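Local atomic coordinates of CymD (Pseudomonas putida, PDB entry 6Z34), a protein that forms an outer-membrane channel of the FadL family for monoaromatic hydrocarbons, which such channels take up by lateral diffusion during biodegradation. Residues G17-A22 against A295-Y300; K233-I238 against G285-F290. All blocks are in the same frame, centred on the assembly; numbering follows the deposited sequence.

Interaction 1 (G17-A22 against A295-Y300); sequences GGIGAA and AVAFDY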
loop_
_atom_site.group_PDB
_atom_site.type_symbol
_atom_site.label_atom_id
_atom_site.label_comp_id
_atom_site.label_asym_id
_atom_site.label_seq_id
_atom_site.Cartn_x
_atom_site.Cartn_y
_atom_site.Cartn_z
ATOM N N GLY A 17 -12.674 1.952 9.868
ATOM C CA GLY A 17 -11.586 1.169 10.408
ATOM C C GLY A 17 -10.939 0.183 9.462
ATOM O O GLY A 17 -10.145 -0.636 9.922
ATOM N N GLY A 18 -11.253 0.222 8.160
ATOM C CA GLY A 18 -10.630 -0.661 7.184
ATOM C C GLY A 18 -11.477 -1.794 6.629
ATOM O O GLY A 18 -10.949 -2.640 5.890
ATOM N N ILE A 19 -12.770 -1.840 6.933
ATOM C CA ILE A 19 -13.575 -2.976 6.503
ATOM C C ILE A 19 -13.830 -2.905 5.000
ATOM O O ILE A 19 -13.619 -1.861 4.373
ATOM C CB ILE A 19 -14.881 -3.027 7.303
ATOM C CG1 ILE A 19 -15.632 -1.703 7.134
ATOM C CG2 ILE A 19 -14.562 -3.306 8.792
ATOM C CD1 ILE A 19 -16.540 -1.631 5.878
ATOM N N GLY A 20 -14.320 -4.000 4.416
ATOM C CA GLY A 20 -14.721 -3.994 3.025
ATOM C C GLY A 20 -14.901 -5.362 2.395
ATOM O O GLY A 20 -15.315 -5.461 1.239
ATOM N N ALA A 21 -14.583 -6.427 3.136
ATOM C CA ALA A 21 -14.723 -7.780 2.596
ATOM C C ALA A 21 -16.170 -8.099 2.212
ATOM O O ALA A 21 -16.413 -8.890 1.291
ATOM C CB ALA A 21 -14.221 -8.790 3.624
ATOM N N ALA A 22 -17.139 -7.524 2.921
ATOM C CA ALA A 22 -18.543 -7.782 2.672
ATOM C C ALA A 22 -19.356 -6.502 2.547
ATOM O O ALA A 22 -20.528 -6.564 2.160
ATOM C CB ALA A 22 -19.137 -8.652 3.795
ATOM N N ALA A 295 -25.586 0.066 9.811
ATOM C CA ALA A 295 -24.839 -1.158 9.550
ATOM C C ALA A 295 -23.594 -1.219 10.433
ATOM O O ALA A 295 -23.068 -0.189 10.863
ATOM C CB ALA A 295 -24.433 -1.242 8.079
ATOM N N VAL A 296 -23.123 -2.435 10.708
ATOM C CA VAL A 296 -21.807 -2.645 11.303
ATOM C C VAL A 296 -21.077 -3.713 10.500
ATOM O O VAL A 296 -21.683 -4.677 10.020
ATOM C CB VAL A 296 -21.856 -3.029 12.804
ATOM C CG1 VAL A 296 -22.763 -2.089 13.596
ATOM C CG2 VAL A 296 -22.263 -4.475 12.992
ATOM N N ALA A 297 -19.774 -3.517 10.325
ATOM C CA ALA A 297 -18.940 -4.447 9.585
ATOM C C ALA A 297 -17.729 -4.806 10.434
ATOM O O ALA A 297 -17.292 -4.017 11.282
ATOM C CB ALA A 297 -18.506 -3.847 8.250
ATOM N N PHE A 298 -17.197 -6.010 10.217
ATOM C CA PHE A 298 -16.006 -6.469 10.934
ATOM C C PHE A 298 -15.229 -7.359 9.989
ATOM O O PHE A 298 -15.829 -8.225 9.339
ATOM C CB PHE A 298 -16.346 -7.246 12.210
ATOM C CG PHE A 298 -15.160 -7.965 12.825
ATOM C CD1 PHE A 298 -14.333 -7.323 13.734
ATOM C CD2 PHE A 298 -14.879 -9.287 12.498
ATOM C CE1 PHE A 298 -13.242 -7.980 14.299
ATOM C CE2 PHE A 298 -13.788 -9.946 13.055
ATOM C CZ PHE A 298 -12.969 -9.289 13.956
ATOM N N ASP A 299 -13.909 -7.142 9.902
ATOM C CA ASP A 299 -13.062 -7.906 8.992
ATOM C C ASP A 299 -11.822 -8.403 9.714
ATOM O O ASP A 299 -11.289 -7.743 10.617
ATOM C CB ASP A 299 -12.617 -7.089 7.769
ATOM C CG ASP A 299 -13.764 -6.791 6.803
ATOM O OD1 ASP A 299 -14.943 -7.031 7.146
ATOM O OD2 ASP A 299 -13.480 -6.357 5.669
ATOM N N TYR A 300 -11.365 -9.576 9.294
ATOM C CA TYR A 300 -10.123 -10.147 9.770
ATOM C C TYR A 300 -9.220 -10.362 8.574
ATOM O O TYR A 300 -9.663 -10.890 7.549
ATOM C CB TYR A 300 -10.326 -11.476 10.481
ATOM C CG TYR A 300 -9.015 -12.212 10.613
ATOM C CD1 TYR A 300 -8.075 -11.814 11.552
ATOM C CD2 TYR A 300 -8.702 -13.283 9.783
ATOM C CE1 TYR A 300 -6.873 -12.475 11.682
ATOM C CE2 TYR A 300 -7.506 -13.948 9.900
ATOM C CZ TYR A 300 -6.593 -13.537 10.851
ATOM O OH TYR A 300 -5.392 -14.191 10.985
HETATM O O HOH W 1 -17.143 -6.238 5.631
#

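Interaction 2 (K233-I238 against G285-F290); sequences KTRVGI and GISHEF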
loop_
_atom_site.group_PDB
_atom_site.type_symbol
_atom_site.label_atom_id
_atom_site.label_comp_id
_atom_site.label_asym_id
_atom_site.label_seq_id
_atom_site.Cartn_x
_atom_site.Cartn_y
_atom_site.Cartn_z
ATOM N N LYS A 233 -30.034 -10.058 6.674
ATOM C CA LYS A 233 -29.322 -8.913 7.221
ATOM C C LYS A 233 -27.807 -9.105 7.274
ATOM O O LYS A 233 -27.081 -8.134 7.516
ATOM C CB LYS A 233 -29.850 -8.588 8.625
ATOM C CG LYS A 233 -31.364 -8.562 8.695
ATOM C CD LYS A 233 -31.885 -7.434 9.564
ATOM C CE LYS A 233 -31.689 -7.717 11.037
ATOM N NZ LYS A 233 -32.377 -6.683 11.875
ATOM N N THR A 234 -27.310 -10.316 7.046
ATOM C CA THR A 234 -25.913 -10.636 7.280
ATOM C C THR A 234 -25.297 -11.166 5.998
ATOM O O THR A 234 -25.735 -12.194 5.474
ATOM C CB THR A 234 -25.757 -11.655 8.407
ATOM O OG1 THR A 234 -25.996 -11.004 9.663
ATOM C CG2 THR A 234 -24.342 -12.222 8.404
ATOM N N ARG A 235 -24.297 -10.449 5.495
ATOM C CA ARG A 235 -23.536 -10.847 4.325
ATOM C C ARG A 235 -22.132 -11.201 4.780
ATOM O O ARG A 235 -21.586 -10.568 5.691
ATOM C CB ARG A 235 -23.507 -9.711 3.283
ATOM C CG ARG A 235 -22.786 -10.025 1.971
ATOM C CD ARG A 235 -22.830 -8.827 1.020
ATOM N NE ARG A 235 -24.122 -8.145 1.043
ATOM C CZ ARG A 235 -24.323 -6.924 1.534
ATOM N NH1 ARG A 235 -23.310 -6.235 2.052
ATOM N NH2 ARG A 235 -25.540 -6.394 1.512
ATOM N N VAL A 236 -21.559 -12.235 4.178
ATOM C CA VAL A 236 -20.191 -12.616 4.490
ATOM C C VAL A 236 -19.367 -12.503 3.209
ATOM O O VAL A 236 -19.878 -12.704 2.100
ATOM C CB VAL A 236 -20.136 -14.031 5.121
ATOM C CG1 VAL A 236 -20.669 -15.075 4.180
ATOM C CG2 VAL A 236 -18.730 -14.379 5.533
ATOM N N GLY A 237 -18.102 -12.119 3.362
ATOM C CA GLY A 237 -17.230 -11.881 2.223
ATOM C C GLY A 237 -15.829 -12.400 2.480
ATOM O O GLY A 237 -15.325 -12.377 3.609
ATOM N N ILE A 238 -15.202 -12.883 1.413
ATOM C CA ILE A 238 -13.851 -13.434 1.497
ATOM C C ILE A 238 -13.107 -13.050 0.230
ATOM O O ILE A 238 -13.640 -13.189 -0.879
ATOM C CB ILE A 238 -13.864 -14.974 1.690
ATOM C CG1 ILE A 238 -12.458 -15.553 1.692
ATOM C CG2 ILE A 238 -14.575 -15.682 0.586
ATOM C CD1 ILE A 238 -11.711 -15.306 2.946
ATOM N N GLY A 285 -14.610 -11.403 6.177
ATOM C CA GLY A 285 -15.349 -10.428 6.952
ATOM C C GLY A 285 -16.846 -10.582 6.801
ATOM O O GLY A 285 -17.350 -11.424 6.050
ATOM N N ILE A 286 -17.555 -9.730 7.527
ATOM C CA ILE A 286 -18.996 -9.836 7.627
ATOM C C ILE A 286 -19.565 -8.432 7.748
ATOM O O ILE A 286 -18.939 -7.537 8.329
ATOM C CB ILE A 286 -19.382 -10.727 8.825
ATOM C CG1 ILE A 286 -20.876 -10.705 9.081
ATOM C CG2 ILE A 286 -18.687 -10.255 10.044
ATOM C CD1 ILE A 286 -21.261 -11.658 10.187
ATOM N N SER A 287 -20.744 -8.244 7.145
ATOM C CA SER A 287 -21.535 -7.026 7.247
ATOM C C SER A 287 -22.941 -7.370 7.726
ATOM O O SER A 287 -23.572 -8.297 7.205
ATOM C CB SER A 287 -21.633 -6.313 5.904
ATOM O OG SER A 287 -22.363 -5.114 6.055
ATOM N N HIS A 288 -23.435 -6.607 8.696
ATOM C CA HIS A 288 -24.754 -6.814 9.273
ATOM C C HIS A 288 -25.497 -5.492 9.214
ATOM O O HIS A 288 -25.060 -4.504 9.813
ATOM C CB HIS A 288 -24.666 -7.327 10.717
ATOM C CG HIS A 288 -25.986 -7.746 11.285
ATOM N ND1 HIS A 288 -26.627 -8.905 10.903
ATOM C CD2 HIS A 288 -26.792 -7.153 12.197
ATOM C CE1 HIS A 288 -27.770 -9.008 11.559
ATOM N NE2 HIS A 288 -27.892 -7.960 12.351
ATOM N N GLU A 289 -26.598 -5.468 8.484
ATOM C CA GLU A 289 -27.357 -4.249 8.252
ATOM C C GLU A 289 -28.675 -4.389 9.012
ATOM O O GLU A 289 -29.621 -4.996 8.515
ATOM C CB GLU A 289 -27.559 -4.022 6.746
ATOM C CG GLU A 289 -26.294 -3.555 6.040
ATOM C CD GLU A 289 -26.274 -3.824 4.534
ATOM O OE1 GLU A 289 -27.354 -3.887 3.908
ATOM O OE2 GLU A 289 -25.158 -3.967 3.977
ATOM N N PHE A 290 -28.718 -3.846 10.238
ATOM C CA PHE A 290 -29.939 -3.888 11.039
ATOM C C PHE A 290 -31.105 -3.195 10.341
ATOM O O PHE A 290 -32.269 -3.454 10.675
ATOM C CB PHE A 290 -29.724 -3.233 12.405
ATOM C CG PHE A 290 -28.658 -3.881 13.248
ATOM C CD1 PHE A 290 -28.931 -5.022 13.984
ATOM C CD2 PHE A 290 -27.386 -3.329 13.327
ATOM C CE1 PHE A 290 -27.952 -5.606 14.774
ATOM C CE2 PHE A 290 -26.404 -3.908 14.115
ATOM C CZ PHE A 290 -26.690 -5.050 14.839
HETATM O O HOH W 2 -23.096 -3.475 1.730
#

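Interaction 1 (G17-A22 against A295-Y300)
D299 reaches from the barrel strand into the bend of G17-A22 and meets the backbone there with a single carboxylate oxygen. OD2 of D299 accepts from G20 N at 2.8 Å and from A21 N at 2.8 Å, and the two donors come at different inclinations. The A21 amide arrives on the syn side, only 17° out of the carboxylate plane, with a nearly straight N-H bond; the G20 amide stands above the plane, 42° out of it, and its bond is more bent. The other oxygen, OD1, accepts a hydrogen bond from a water, which itself accepts from A22 N, so two successive amides bind directly and the third through the water. Chi1 of -70° sets CG of D299 beside its backbone N, anti to the carbonyl carbon. CB of A21 packs 3.3 Å from OD2 of D299. Apolar packing lies next to this polar grip: I19 lays CG1 and CD1 against CB of A297, CG1 at 3.8 Å, while its CG2 lies over the A297 carbonyl. S340, on strand 336-347, also touches I19 and is hydrogen-bonded to D299 through the backbone, placing the loop within the barrel, against the inner side of its wall, as with the N-terminal plug of FadL channels. An alanine in place of D299 would probably leave the amides of G20 and A21 without their acceptor and the loop less firmly fixed to the wall. One buried carboxylate oxygen gripped by two consecutive backbone N-H groups, with the second oxygen linked by water to the next amide, implies that this side chain holds the loop by its main chain.

Interaction 2 (K233-I238 against G285-F290)
T234 and H288 face each other as a non-hydrogen-bonded antiparallel pair, and their side chains close the gap that the backbone leaves between them. OG1 of T234 lies 2.5 Å from ND1 of H288, at the edge of the imidazole and near its plane, in a short hydrogen bond whose donor is not settled. CG of H288 is anti to its backbone N (chi1 -171°), and chi2 of 73° then turns ND1 toward the threonine.

Backbone bonds form the regular ladder beneath. R235 and S287 exchange a pair, R235 N to S287 O at 2.8 Å and S287 N to R235 O at 2.9 Å; G237 and G285 do the same, and E289 N adds a further bond to K233 O. Between these pairs CA-H groups lean on carbonyls, as H288 CA does on K233 O at 3.2 Å.

Charge enters on the opposite face from T234 and H288. NH2 of R235 makes a weak salt bridge to OE2 of E289 at 3.5 Å, with guanidinium and carboxylate planes 56° apart, and a water joins R235 NH1 to the same oxygen. R235 NH1 also donates to A22 O, its stronger partner. At the strand end K233 NZ makes a weak bond to F290 O.

In packing, CB of K233 lies 3.6 Å from CE1 of H288, and CG2 of T234 meets CD1 of I286 at 3.6 Å, on the face that also carries H288.

Both strands are staves of the antiparallel barrel. Strand 234-259 is paired on its other edge with strand 198-229, through V236 and Y228, and strand 281-289 with strand 294-303, while A22 and F23 of the inner loop cover S287.

Overall arrangement
A loop-to-wall contact and a strand-to-strand contact meet here, with their centres about 8 Å apart. Interaction 1 is buried and joins an irregular inner loop to the wall through a carboxylate and a water; interaction 2 is partly buried and belongs to the wall itself, where backbone bonds form a ladder and side chains add polar contacts on both faces. They share neighbouring staves: strand 294-303 of the first pairs with strand 281-289 of the second, F298 O receiving I286 N. Side chains of these two staves also touch, CB of A295 packing on CG of E289. Along the chain, interaction 2 is nested within the long excursion closed by interaction 1.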